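Local structure of glutamate racemase (Bacillus anthracis, 2DWU) at residues S8-L13 against L70-V75; A76-A81 against G187-P192; I97-P102 against E213-E218; I181-L186 against T207-A212. The protein belongs to the Asp/Glu/hydantoin racemase family of alpha/beta proteins and here holds D-glutamic acid in a pocket between two parallel sheets. All coordinates share one frame; numbering follows the deposited sequence. Where two conformers were deposited one is given.

How the contacts relate
Strand 9-14 opens the chain, and contact 1 pairs it with strand 70-75, closing a loop that holds helix 20-29, strand 35-39 and helix 51-65 within the first, six-stranded sheet's domain. The chain then turns into helix 78-91, whose start meets the 187-192 loop of the second sheet in contact 2, across bound D-glutamic acid. Contact 3 packs the edge strand 96-98 and the start of helix 100-110 against helix 211-226. Contact 4 pairs neighbouring strands of the second sheet, and both its segments fall between those of contact 3. Contact 2 crosses contacts 3 and 4 along the chain; contacts 2 and 3 join elements of the two sheets. Contact 1 precedes all the others.

Contact 1 (S8-L13 against L70-V75); sequences SVIGVL and LKALVV
Leu13 and Val75 lie side by side and point the same way, Leu13 CD1 3.9 Å from Val75 CG1, near the C-terminal ends of two adjacent parallel strands. Leu13 CG stands between its backbone N and carbonyl carbon (chi1 62°), and the second methyl, CD2, meets Leu73 CD1 at 4.1 Å. Gly11 lies on the same face and has no side chain. Leu70 CD2 therefore comes to 3.9 Å from Gly11 CA, while its other neighbour across the strands is Val9 CG2. Leu73 CD1 lies 3.6 Å from Gly11 O.

The opposite face carries Ile10, Val12, Ala72 and Val74. Here Ile10 CG2 and Val74 CG2 meet as their side chains cross obliquely. Ile10 CD1 reaches the other way, to 3.6 Å from Lys71 CG. Lys71 sits at a corner of its strand; its NZ pairs with Glu33 in a salt bridge and bonds Ile228 O.

Gly11 bonds Ala72 O through its N and Val74 N through its O, gripping both sides of Leu73 in regular parallel fashion, and Leu13 N continues the ladder to Val74 O. At the corner the register slips: Val9 O takes Lys71 N at 2.9 Å, with Ala72 N 3.9 Å from the same Val9 O. Helix 51-65 covers the Leu13, Leu70 and Leu73 face, helix 211-226 covers Ile10 and Val74, and strands 35-39 and 96-98 flank the pair.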
loop_
_atom_site.group_PDB
_atom_site.type_symbol
_atom_site.label_atom_id
_atom_site.label_comp_id
_atom_site.label_asym_id
_atom_site.label_seq_id
_atom_site.Cartn_x
_atom_site.Cartn_y
_atom_site.Cartn_z
ATOM N N SER B 8 -8.672 -22.443 -1.223
ATOM C CA SER B 8 -8.519 -21.830 0.093
ATOM C C SER B 8 -9.180 -20.457 0.178
ATOM O O SER B 8 -9.308 -19.750 -0.815
ATOM C CB SER B 8 -7.040 -21.732 0.470
ATOM O OG SER B 8 -6.305 -21.005 -0.490
ATOM N N VAL B 9 -9.596 -20.098 1.386
ATOM C CA VAL B 9 -10.276 -18.842 1.642
ATOM C C VAL B 9 -9.524 -17.905 2.570
ATOM O O VAL B 9 -8.565 -18.288 3.212
ATOM C CB VAL B 9 -11.652 -19.110 2.284
ATOM C CG1 VAL B 9 -12.439 -20.103 1.415
ATOM C CG2 VAL B 9 -11.468 -19.681 3.689
ATOM N N ILE B 10 -9.975 -16.661 2.585
ATOM C CA ILE B 10 -9.403 -15.665 3.485
ATOM C C ILE B 10 -10.320 -15.653 4.714
ATOM O O ILE B 10 -11.503 -15.327 4.593
ATOM C CB ILE B 10 -9.455 -14.239 2.872
ATOM C CG1 ILE B 10 -8.745 -14.198 1.508
ATOM C CG2 ILE B 10 -8.876 -13.249 3.851
ATOM C CD1 ILE B 10 -7.306 -14.553 1.565
ATOM N N GLY B 11 -9.784 -15.997 5.884
ATOM C CA GLY B 11 -10.602 -15.938 7.094
ATOM C C GLY B 11 -10.589 -14.492 7.577
ATOM O O GLY B 11 -9.544 -13.853 7.515
ATOM N N VAL B 12 -11.739 -13.970 8.000
ATOM C CA VAL B 12 -11.810 -12.584 8.515
ATOM C C VAL B 12 -12.550 -12.636 9.846
ATOM O O VAL B 12 -13.650 -13.204 9.922
ATOM C CB VAL B 12 -12.583 -11.644 7.537
ATOM C CG1 VAL B 12 -12.597 -10.206 8.091
ATOM C CG2 VAL B 12 -11.932 -11.655 6.148
ATOM N N LEU B 13 -11.956 -12.086 10.906
ATOM C CA LEU B 13 -12.655 -12.084 12.189
ATOM C C LEU B 13 -12.796 -10.654 12.715
ATOM O O LEU B 13 -11.964 -9.771 12.441
ATOM C CB LEU B 13 -11.965 -13.010 13.211
ATOM C CG LEU B 13 -10.532 -12.727 13.665
ATOM C CD1 LEU B 13 -10.503 -11.565 14.709
ATOM C CD2 LEU B 13 -9.965 -14.004 14.326
ATOM N N LEU B 70 -8.115 -22.240 5.352
ATOM C CA LEU B 70 -7.586 -20.873 5.340
ATOM C C LEU B 70 -6.239 -20.702 4.665
ATOM O O LEU B 70 -5.299 -21.462 4.935
ATOM C CB LEU B 70 -7.421 -20.343 6.778
ATOM C CG LEU B 70 -8.622 -20.477 7.712
ATOM C CD1 LEU B 70 -8.288 -19.920 9.107
ATOM C CD2 LEU B 70 -9.800 -19.744 7.102
ATOM N N LYS B 71 -6.126 -19.693 3.812
ATOM C CA LYS B 71 -4.838 -19.404 3.194
ATOM C C LYS B 71 -4.218 -18.229 3.951
ATOM O O LYS B 71 -3.009 -18.029 3.925
ATOM C CB LYS B 71 -4.968 -19.065 1.691
ATOM C CG LYS B 71 -5.588 -17.718 1.349
ATOM C CD LYS B 71 -5.276 -17.248 -0.117
ATOM C CE LYS B 71 -5.940 -18.100 -1.182
ATOM N NZ LYS B 71 -5.834 -17.484 -2.542
ATOM N N ALA B 72 -5.062 -17.466 4.649
ATOM C CA ALA B 72 -4.610 -16.304 5.417
ATOM C C ALA B 72 -5.722 -15.887 6.371
ATOM O O ALA B 72 -6.878 -16.228 6.158
ATOM C CB ALA B 72 -4.275 -15.134 4.464
ATOM N N LEU B 73 -5.362 -15.137 7.416
ATOM C CA LEU B 73 -6.314 -14.657 8.404
ATOM C C LEU B 73 -6.192 -13.137 8.503
ATOM O O LEU B 73 -5.088 -12.605 8.614
ATOM C CB LEU B 73 -6.003 -15.270 9.786
ATOM C CG LEU B 73 -6.843 -14.680 10.937
ATOM C CD1 LEU B 73 -8.342 -14.971 10.713
ATOM C CD2 LEU B 73 -6.352 -15.285 12.243
ATOM N N VAL B 74 -7.332 -12.451 8.450
ATOM C CA VAL B 74 -7.350 -10.987 8.625
ATOM C C VAL B 74 -8.093 -10.690 9.933
ATOM O O VAL B 74 -9.233 -11.146 10.148
ATOM C CB VAL B 74 -8.088 -10.281 7.476
ATOM C CG1 VAL B 74 -8.220 -8.765 7.777
ATOM C CG2 VAL B 74 -7.310 -10.483 6.167
ATOM N N VAL B 75 -7.424 -9.946 10.815
ATOM C CA VAL B 75 -8.028 -9.519 12.083
ATOM C C VAL B 75 -8.544 -8.143 11.698
ATOM O O VAL B 75 -7.821 -7.160 11.659
ATOM C CB VAL B 75 -6.977 -9.412 13.216
ATOM C CG1 VAL B 75 -7.664 -8.948 14.527
ATOM C CG2 VAL B 75 -6.366 -10.761 13.438
#

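Contact 2 (A76-A81 against G187-P192); sequences ACNTAA and GCTHYP. With DGL (D-glutamic acid), chain H.
Carboxylate atom OXT of D-glutamic acid is gripped by three N-H groups drawn from both segments: Asn78 N, Asn78 ND2 and Thr189 N, the last at 2.9 Å and nearly straight (170°). Asn78 ND2 and Thr189 N, two donors 3.2 Å apart, are not bonded to each other; the shared oxygen joins them. The other carboxylate oxygen, DGL O, receives Thr79 OG1 at 2.6 Å and Thr79 N, so the start of helix 78-91 holds both oxygens.

The ligand amino group donates to Thr189 OG1 at 2.8 Å. Thr189 OG1 stands between its backbone N and carbonyl carbon (chi1 49°), and it is also hydrogen-bonded to His190 ND1. The two cysteines flank the ligand: Cys77 SG lies 3.5 Å from DGL CA, and Cys188 SG 3.6 Å from DGL CB. Cys77 SG also caps the helix by accepting from Ala80 N at 3.3 Å. The Asn78 amide packs beside the Gly187 carbonyl, and Cys188 CB lies over the centre of the Tyr191 ring.

Ser15 OG, Tyr46 N and Gly47 N bind the ligand as well. The contact joins the turn from strand 70-75 into helix 78-91 to the loop between strand 183-187 and helix 195-202, with helix 151-157 against His190 and supplying Glu156 to its NE2.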
loop_
_atom_site.group_PDB
_atom_site.type_symbol
_atom_site.label_atom_id
_atom_site.label_comp_id
_atom_site.label_asym_id
_atom_site.label_seq_id
_atom_site.Cartn_x
_atom_site.Cartn_y
_atom_site.Cartn_z
ATOM N N ALA B 76 -9.820 -8.110 11.364
ATOM C CA ALA B 76 -10.446 -6.883 10.904
ATOM C C ALA B 76 -10.721 -5.856 12.000
ATOM O O ALA B 76 -10.884 -4.651 11.720
ATOM C CB ALA B 76 -11.758 -7.240 10.180
ATOM N N CYS B 77 -10.799 -6.338 13.230
ATOM C CA CYS B 77 -11.097 -5.499 14.395
ATOM C C CYS B 77 -9.817 -4.872 14.946
ATOM O O CYS B 77 -8.891 -5.595 15.282
ATOM C CB CYS B 77 -11.741 -6.391 15.462
ATOM S SG CYS B 77 -12.147 -5.565 17.000
ATOM N N ASN B 78 -9.777 -3.536 15.032
ATOM C CA ASN B 78 -8.585 -2.869 15.547
ATOM C C ASN B 78 -8.352 -3.221 17.014
ATOM O O ASN B 78 -7.201 -3.358 17.430
ATOM C CB ASN B 78 -8.707 -1.336 15.383
ATOM C CG ASN B 78 -8.822 -0.916 13.917
ATOM O OD1 ASN B 78 -7.857 -0.365 13.297
ATOM N ND2 ASN B 78 -9.976 -1.131 13.352
ATOM N N THR B 79 -9.433 -3.356 17.795
ATOM C CA THR B 79 -9.320 -3.707 19.221
ATOM C C THR B 79 -8.738 -5.113 19.385
ATOM O O THR B 79 -7.842 -5.353 20.210
ATOM C CB THR B 79 -10.712 -3.648 19.901
ATOM O OG1 THR B 79 -11.250 -2.327 19.735
ATOM C CG2 THR B 79 -10.607 -3.977 21.390
ATOM N N ALA B 80 -9.242 -6.029 18.558
ATOM C CA ALA B 80 -8.788 -7.409 18.584
ATOM C C ALA B 80 -7.335 -7.474 18.121
ATOM O O ALA B 80 -6.516 -8.208 18.707
ATOM C CB ALA B 80 -9.702 -8.264 17.670
ATOM N N ALA B 81 -6.986 -6.694 17.095
ATOM C CA ALA B 81 -5.609 -6.716 16.618
ATOM C C ALA B 81 -4.648 -6.195 17.683
ATOM O O ALA B 81 -3.570 -6.760 17.894
ATOM C CB ALA B 81 -5.454 -5.915 15.334
ATOM N N GLY B 187 -8.651 4.345 13.307
ATOM C CA GLY B 187 -8.291 3.105 13.970
ATOM C C GLY B 187 -9.410 2.286 14.589
ATOM O O GLY B 187 -9.245 1.728 15.670
ATOM N N CYS B 188 -10.511 2.185 13.860
ATOM C CA CYS B 188 -11.677 1.436 14.316
ATOM C C CYS B 188 -12.481 1.066 13.064
ATOM O O CYS B 188 -12.601 1.868 12.137
ATOM C CB CYS B 188 -12.531 2.309 15.235
ATOM S SG CYS B 188 -14.071 1.509 15.804
ATOM N N THR B 189 -13.044 -0.143 13.072
ATOM C CA THR B 189 -13.825 -0.654 11.952
ATOM C C THR B 189 -14.992 0.234 11.558
ATOM O O THR B 189 -15.369 0.278 10.394
ATOM C CB THR B 189 -14.471 -2.030 12.287
ATOM O OG1 THR B 189 -15.130 -1.948 13.556
ATOM C CG2 THR B 189 -13.427 -3.143 12.318
ATOM N N HIS B 190 -15.584 0.922 12.533
ATOM C CA HIS B 190 -16.780 1.687 12.234
ATOM C C HIS B 190 -16.563 3.079 11.700
ATOM O O HIS B 190 -17.470 3.658 11.091
ATOM C CB HIS B 190 -17.632 1.837 13.501
ATOM C CG HIS B 190 -18.189 0.556 14.039
ATOM N ND1 HIS B 190 -17.412 -0.549 14.316
ATOM C CD2 HIS B 190 -19.442 0.242 14.442
ATOM C CE1 HIS B 190 -18.162 -1.486 14.876
ATOM N NE2 HIS B 190 -19.398 -1.027 14.962
ATOM N N TYR B 191 -15.366 3.627 11.899
ATOM C CA TYR B 191 -15.173 5.018 11.521
ATOM C C TYR B 191 -15.310 5.427 10.068
ATOM O O TYR B 191 -15.622 6.589 9.802
ATOM C CB TYR B 191 -13.864 5.558 12.119
ATOM C CG TYR B 191 -13.787 5.486 13.646
ATOM C CD1 TYR B 191 -14.880 5.069 14.436
ATOM C CD2 TYR B 191 -12.585 5.785 14.302
ATOM C CE1 TYR B 191 -14.767 4.937 15.819
ATOM C CE2 TYR B 191 -12.453 5.655 15.691
ATOM C CZ TYR B 191 -13.536 5.224 16.444
ATOM O OH TYR B 191 -13.329 5.039 17.782
ATOM N N PRO B 192 -15.079 4.510 9.102
ATOM C CA PRO B 192 -15.248 4.953 7.718
ATOM C C PRO B 192 -16.664 5.507 7.497
ATOM O O PRO B 192 -16.851 6.376 6.661
ATOM C CB PRO B 192 -15.017 3.680 6.903
ATOM C CG PRO B 192 -13.931 2.980 7.690
ATOM C CD PRO B 192 -14.425 3.181 9.153
HETATM N N DGL H . -14.514 -3.566 15.757
HETATM C CA DGL H . -14.060 -2.694 16.886
HETATM C C DGL H . -12.780 -2.022 16.531
HETATM O O DGL H . -12.056 -1.510 17.376
HETATM C CB DGL H . -15.139 -1.634 17.202
HETATM C CG DGL H . -16.255 -2.331 18.015
HETATM C CD DGL H . -15.857 -2.892 19.318
HETATM O OE1 DGL H . -15.576 -2.205 20.302
HETATM O OE2 DGL H . -15.798 -4.202 19.382
HETATM O OXT DGL H . -12.447 -2.008 15.270
#

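Contact 3 (I97-P102 against E213-E218); sequences IGVIHP and EETAIE
Pro102 and Glu218 cross at about a right angle, Pro102 CG 3.5 Å from Glu218 CD. Glu218 CB and CG are each 3.7 Å from Pro102 CG, and Glu218 OE1 comes to 3.5 Å from Pro102 CA. Glu218 CG is anti to its backbone N (chi1 -177°), and the bend at chi2 puts CD against Pro102 CG. One turn earlier in the helix, Pro102 CB lies 3.5 Å from Glu214 O, and Glu214 CB packs on Pro102 O.

Thr215 touches with two branches. Its CG2 touches Ile97 CG2 at 3.7 Å as the two side chains slide past each other in opposite directions. Its OG1 lies 3.4 Å from Val99 CG1, where the side chains cross on a slant.

Second-shell partners hold the polar ends. Thr215 OG1 is hydrogen-bonded to Ser211 O, within the helix itself. Glu218 OE2 forms a salt bridge with Arg105, and Glu214 OE1 forms one with Lys109 of the second subunit. Val99 leans on Asn78, and its side chain is about 6 Å from bound D-glutamic acid.

No hydrogen bond spans the two segments. Strand 96-98, the first turn of helix 100-110 and helix 211-226 meet through van der Waals contacts, carbon against carbon and carbon against oxygen, while the carboxylates find their polar partners beyond the contact. The Arg105 pairing would be expected to keep Glu218 ionised although it is buried against a proline.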
loop_
_atom_site.group_PDB
_atom_site.type_symbol
_atom_site.label_atom_id
_atom_site.label_comp_id
_atom_site.label_asym_id
_atom_site.label_seq_id
_atom_site.Cartn_x
_atom_site.Cartn_y
_atom_site.Cartn_z
ATOM N N ILE B 97 -2.854 -10.996 8.944
ATOM C CA ILE B 97 -2.774 -9.562 8.648
ATOM C C ILE B 97 -3.746 -8.821 9.564
ATOM O O ILE B 97 -4.952 -9.110 9.568
ATOM C CB ILE B 97 -3.182 -9.272 7.169
ATOM C CG1 ILE B 97 -2.102 -9.759 6.175
ATOM C CG2 ILE B 97 -3.311 -7.774 6.953
ATOM C CD1 ILE B 97 -1.947 -11.266 6.052
ATOM N N GLY B 98 -3.224 -7.877 10.338
ATOM C CA GLY B 98 -4.044 -7.081 11.237
ATOM C C GLY B 98 -4.337 -5.753 10.558
ATOM O O GLY B 98 -3.704 -5.394 9.548
ATOM N N VAL B 99 -5.256 -4.997 11.135
ATOM C CA VAL B 99 -5.654 -3.720 10.535
ATOM C C VAL B 99 -4.850 -2.513 11.007
ATOM O O VAL B 99 -4.974 -1.427 10.431
ATOM C CB VAL B 99 -7.164 -3.416 10.771
ATOM C CG1 VAL B 99 -8.009 -4.281 9.850
ATOM C CG2 VAL B 99 -7.579 -3.688 12.222
ATOM N N ILE B 100 -4.018 -2.709 12.022
ATOM C CA ILE B 100 -3.232 -1.595 12.580
ATOM C C ILE B 100 -1.990 -1.228 11.762
ATOM O O ILE B 100 -1.853 -0.071 11.357
ATOM C CB ILE B 100 -2.849 -1.906 14.051
ATOM C CG1 ILE B 100 -4.135 -1.979 14.885
ATOM C CG2 ILE B 100 -1.845 -0.847 14.614
ATOM C CD1 ILE B 100 -3.914 -2.297 16.346
ATOM N N HIS B 101 -1.124 -2.200 11.478
ATOM C CA HIS B 101 0.090 -1.914 10.733
ATOM C C HIS B 101 -0.145 -1.353 9.334
ATOM O O HIS B 101 0.583 -0.452 8.900
ATOM C CB HIS B 101 0.995 -3.152 10.712
ATOM C CG HIS B 101 1.564 -3.483 12.059
ATOM N ND1 HIS B 101 0.831 -4.115 13.040
ATOM C CD2 HIS B 101 2.778 -3.222 12.603
ATOM C CE1 HIS B 101 1.570 -4.230 14.135
ATOM N NE2 HIS B 101 2.757 -3.697 13.895
ATOM N N PRO B 102 -1.152 -1.856 8.603
ATOM C CA PRO B 102 -1.380 -1.296 7.268
ATOM C C PRO B 102 -1.746 0.183 7.357
ATOM O O PRO B 102 -1.328 0.976 6.505
ATOM C CB PRO B 102 -2.549 -2.141 6.714
ATOM C CG PRO B 102 -2.309 -3.461 7.349
ATOM C CD PRO B 102 -1.948 -3.076 8.813
ATOM N N GLU B 213 -9.328 0.147 3.693
ATOM C CA GLU B 213 -8.674 0.301 2.400
ATOM C C GLU B 213 -7.213 -0.123 2.438
ATOM O O GLU B 213 -6.725 -0.807 1.536
ATOM C CB GLU B 213 -8.754 1.763 1.931
ATOM C CG GLU B 213 -10.161 2.221 1.664
ATOM C CD GLU B 213 -10.216 3.395 0.715
ATOM O OE1 GLU B 213 -9.427 3.415 -0.255
ATOM O OE2 GLU B 213 -11.065 4.282 0.924
ATOM N N GLU B 214 -6.512 0.252 3.497
ATOM C CA GLU B 214 -5.105 -0.088 3.565
ATOM C C GLU B 214 -4.843 -1.546 3.887
ATOM O O GLU B 214 -3.831 -2.110 3.470
ATOM C CB GLU B 214 -4.416 0.813 4.595
ATOM C CG GLU B 214 -4.755 2.282 4.379
ATOM C CD GLU B 214 -4.414 2.798 2.994
ATOM O OE1 GLU B 214 -3.569 2.180 2.327
ATOM O OE2 GLU B 214 -4.978 3.839 2.576
ATOM N N THR B 215 -5.762 -2.178 4.615
ATOM C CA THR B 215 -5.545 -3.576 4.973
ATOM C C THR B 215 -5.752 -4.461 3.763
ATOM O O THR B 215 -5.043 -5.464 3.600
ATOM C CB THR B 215 -6.463 -4.009 6.117
ATOM O OG1 THR B 215 -6.140 -3.218 7.267
ATOM C CG2 THR B 215 -6.224 -5.489 6.506
ATOM N N ALA B 216 -6.687 -4.093 2.903
ATOM C CA ALA B 216 -6.881 -4.914 1.721
ATOM C C ALA B 216 -5.664 -4.861 0.793
ATOM O O ALA B 216 -5.242 -5.887 0.242
ATOM C CB ALA B 216 -8.178 -4.483 0.955
ATOM N N ILE B 217 -5.053 -3.685 0.631
ATOM C CA ILE B 217 -3.899 -3.634 -0.241
ATOM C C ILE B 217 -2.708 -4.340 0.430
ATOM O O ILE B 217 -1.903 -4.962 -0.244
ATOM C CB ILE B 217 -3.583 -2.182 -0.707
ATOM C CG1 ILE B 217 -2.518 -2.234 -1.800
ATOM C CG2 ILE B 217 -3.197 -1.284 0.472
ATOM C CD1 ILE B 217 -2.424 -0.944 -2.595
ATOM N N GLU B 218 -2.620 -4.297 1.765
ATOM C CA GLU B 218 -1.547 -4.999 2.458
ATOM C C GLU B 218 -1.702 -6.510 2.241
ATOM O O GLU B 218 -0.743 -7.218 1.955
ATOM C CB GLU B 218 -1.575 -4.681 3.962
ATOM C CG GLU B 218 -0.430 -5.341 4.728
ATOM C CD GLU B 218 0.533 -4.366 5.429
ATOM O OE1 GLU B 218 0.638 -3.163 5.079
ATOM O OE2 GLU B 218 1.220 -4.852 6.352
#

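Contact 4 (I181-L186 against T207-A212); sequences IDTLIL and TIISSA
The flat Asp182 peptide carbonyl is met by Thr207 N from above its plane (44° out) at 2.9 Å, the first bond of a parallel strand pair in a beta-alpha-beta crossover: strand 183-187, helix 195-202, strand 207-210. The Asp182 carboxylate, another flat group, is likewise approached from above by Thr183 OG1 at its OD1; Thr111 OG1 also bonds OD1, and the backbone N atoms of Lys112 and Lys113 bond OD2. A water lies within hydrogen-bonding reach of Asp182 O and Thr207 OG1 at the start of the pair.

The ladder then runs Leu184 N to Thr207 O, Ile209 N to Leu184 O and Leu186 N to Ile209 O; the last is 2.8 Å long and nearly along the C=O axis. Leu184 and Leu186 share one face of the sheet with Ile208. Leu184 and Ile208 lie side by side, pointing the same way, with Leu184 CD2 3.9 Å from Ile208 CD1. Leu186 instead slants across Ile208, its CD1 3.6 Å from Ile208 CG2. Helix 195-202 packs on this face through Ile198 and Leu202.

On the other face, Thr183 CG2, anti to its backbone N, reaches Ile209 CD1 at 3.6 Å. Helix 100-110 covers Thr183, Ile185 and Ile209 there. Ile208 and Ile209 each have two modelled conformers, and these contacts are those of one copy.

At the C-terminal end the second strand passes into helix 211-226. Ser211 OG, which also meets Asn78 OD1 in a hydrogen bond, donates to Leu186 O at 2.7 Å, and a water donates to Leu186 O at 2.9 Å while accepting Ser211 N.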
loop_
_atom_site.group_PDB
_atom_site.type_symbol
_atom_site.label_atom_id
_atom_site.label_comp_id
_atom_site.label_asym_id
_atom_site.label_seq_id
_atom_site.Cartn_x
_atom_site.Cartn_y
_atom_site.Cartn_z
ATOM N N ILE B 181 -1.489 18.039 13.341
ATOM C CA ILE B 181 -1.362 16.780 12.587
ATOM C C ILE B 181 -1.747 17.046 11.141
ATOM O O ILE B 181 -2.464 18.005 10.856
ATOM C CB ILE B 181 -2.317 15.661 13.116
ATOM C CG1 ILE B 181 -3.785 16.104 13.002
ATOM C CG2 ILE B 181 -1.960 15.290 14.526
ATOM C CD1 ILE B 181 -4.746 14.920 13.258
ATOM N N ASP B 182 -1.263 16.231 10.207
ATOM C CA ASP B 182 -1.688 16.393 8.826
ATOM C C ASP B 182 -2.244 15.070 8.293
ATOM O O ASP B 182 -2.599 14.970 7.127
ATOM C CB ASP B 182 -0.545 16.916 7.918
ATOM C CG ASP B 182 0.594 15.915 7.720
ATOM O OD1 ASP B 182 0.568 14.799 8.287
ATOM O OD2 ASP B 182 1.536 16.280 6.970
ATOM N N THR B 183 -2.336 14.078 9.175
ATOM C CA THR B 183 -2.814 12.741 8.815
ATOM C C THR B 183 -3.596 12.167 10.004
ATOM O O THR B 183 -3.206 12.376 11.143
ATOM C CB THR B 183 -1.577 11.839 8.521
ATOM O OG1 THR B 183 -0.809 12.426 7.456
ATOM C CG2 THR B 183 -2.009 10.411 8.128
ATOM N N LEU B 184 -4.705 11.463 9.751
ATOM C CA LEU B 184 -5.493 10.865 10.829
ATOM C C LEU B 184 -5.843 9.437 10.430
ATOM O O LEU B 184 -6.438 9.216 9.375
ATOM C CB LEU B 184 -6.810 11.633 11.059
ATOM C CG LEU B 184 -7.721 10.893 12.059
ATOM C CD1 LEU B 184 -7.187 11.095 13.452
ATOM C CD2 LEU B 184 -9.168 11.385 11.940
ATOM N N ILE B 185 -5.463 8.483 11.267
ATOM C CA ILE B 185 -5.795 7.088 11.012
ATOM C C ILE B 185 -7.121 6.746 11.688
ATOM O O ILE B 185 -7.293 6.977 12.899
ATOM C CB ILE B 185 -4.708 6.156 11.567
ATOM C CG1 ILE B 185 -3.366 6.442 10.875
ATOM C CG2 ILE B 185 -5.148 4.663 11.371
ATOM C CD1 ILE B 185 -2.169 5.730 11.541
ATOM N N LEU B 186 -8.081 6.238 10.913
ATOM C CA LEU B 186 -9.353 5.795 11.491
ATOM C C LEU B 186 -9.097 4.387 12.050
ATOM O O LEU B 186 -9.301 3.374 11.356
ATOM C CB LEU B 186 -10.428 5.743 10.403
ATOM C CG LEU B 186 -10.705 7.040 9.668
ATOM C CD1 LEU B 186 -11.898 6.845 8.695
ATOM C CD2 LEU B 186 -11.038 8.152 10.681
ATOM N N THR B 207 -5.266 14.475 6.017
ATOM C CA THR B 207 -5.611 13.330 5.177
ATOM C C THR B 207 -6.102 12.175 6.046
ATOM O O THR B 207 -5.414 11.742 6.971
ATOM C CB THR B 207 -4.410 12.883 4.375
ATOM O OG1 THR B 207 -4.016 13.952 3.496
ATOM C CG2 THR B 207 -4.745 11.648 3.549
ATOM N N ILE B 208 -7.276 11.670 5.683
ATOM C CA ILE B 208 -7.925 10.570 6.380
ATOM C C ILE B 208 -7.456 9.221 5.825
ATOM O O ILE B 208 -7.368 9.024 4.603
ATOM C CB ILE B 208 -9.465 10.688 6.230
ATOM C CG1 ILE B 208 -9.944 12.051 6.750
ATOM C CG2 ILE B 208 -10.154 9.542 6.971
ATOM C CD1 ILE B 208 -9.542 12.360 8.192
ATOM N N ILE B 209 -7.144 8.302 6.733
ATOM C CA ILE B 209 -6.698 6.965 6.360
ATOM C C ILE B 209 -7.671 5.929 6.897
ATOM O O ILE B 209 -7.977 5.888 8.092
ATOM C CB ILE B 209 -5.292 6.683 6.899
ATOM C CG1 ILE B 209 -4.306 7.640 6.227
ATOM C CG2 ILE B 209 -4.900 5.221 6.646
ATOM C CD1 ILE B 209 -2.894 7.326 6.517
ATOM N N SER B 210 -8.166 5.098 5.990
ATOM C CA SER B 210 -9.128 4.057 6.349
ATOM C C SER B 210 -8.388 2.773 6.637
ATOM O O SER B 210 -7.607 2.332 5.790
ATOM C CB SER B 210 -10.064 3.775 5.168
ATOM O OG SER B 210 -10.719 2.510 5.352
ATOM N N SER B 211 -8.657 2.145 7.778
ATOM C CA SER B 211 -7.986 0.873 8.090
ATOM C C SER B 211 -8.379 -0.155 7.028
ATOM O O SER B 211 -7.565 -0.968 6.611
ATOM C CB SER B 211 -8.409 0.303 9.454
ATOM O OG SER B 211 -7.975 1.135 10.515
ATOM N N ALA B 212 -9.635 -0.120 6.591
ATOM C CA ALA B 212 -10.112 -1.111 5.615
ATOM C C ALA B 212 -9.419 -1.048 4.264
ATOM O O ALA B 212 -8.979 -2.066 3.734
ATOM C CB ALA B 212 -11.623 -0.957 5.431
HETATM O O HOH W 1 -2.572 16.175 4.452
HETATM O O HOH W 2 -11.079 2.232 9.381
#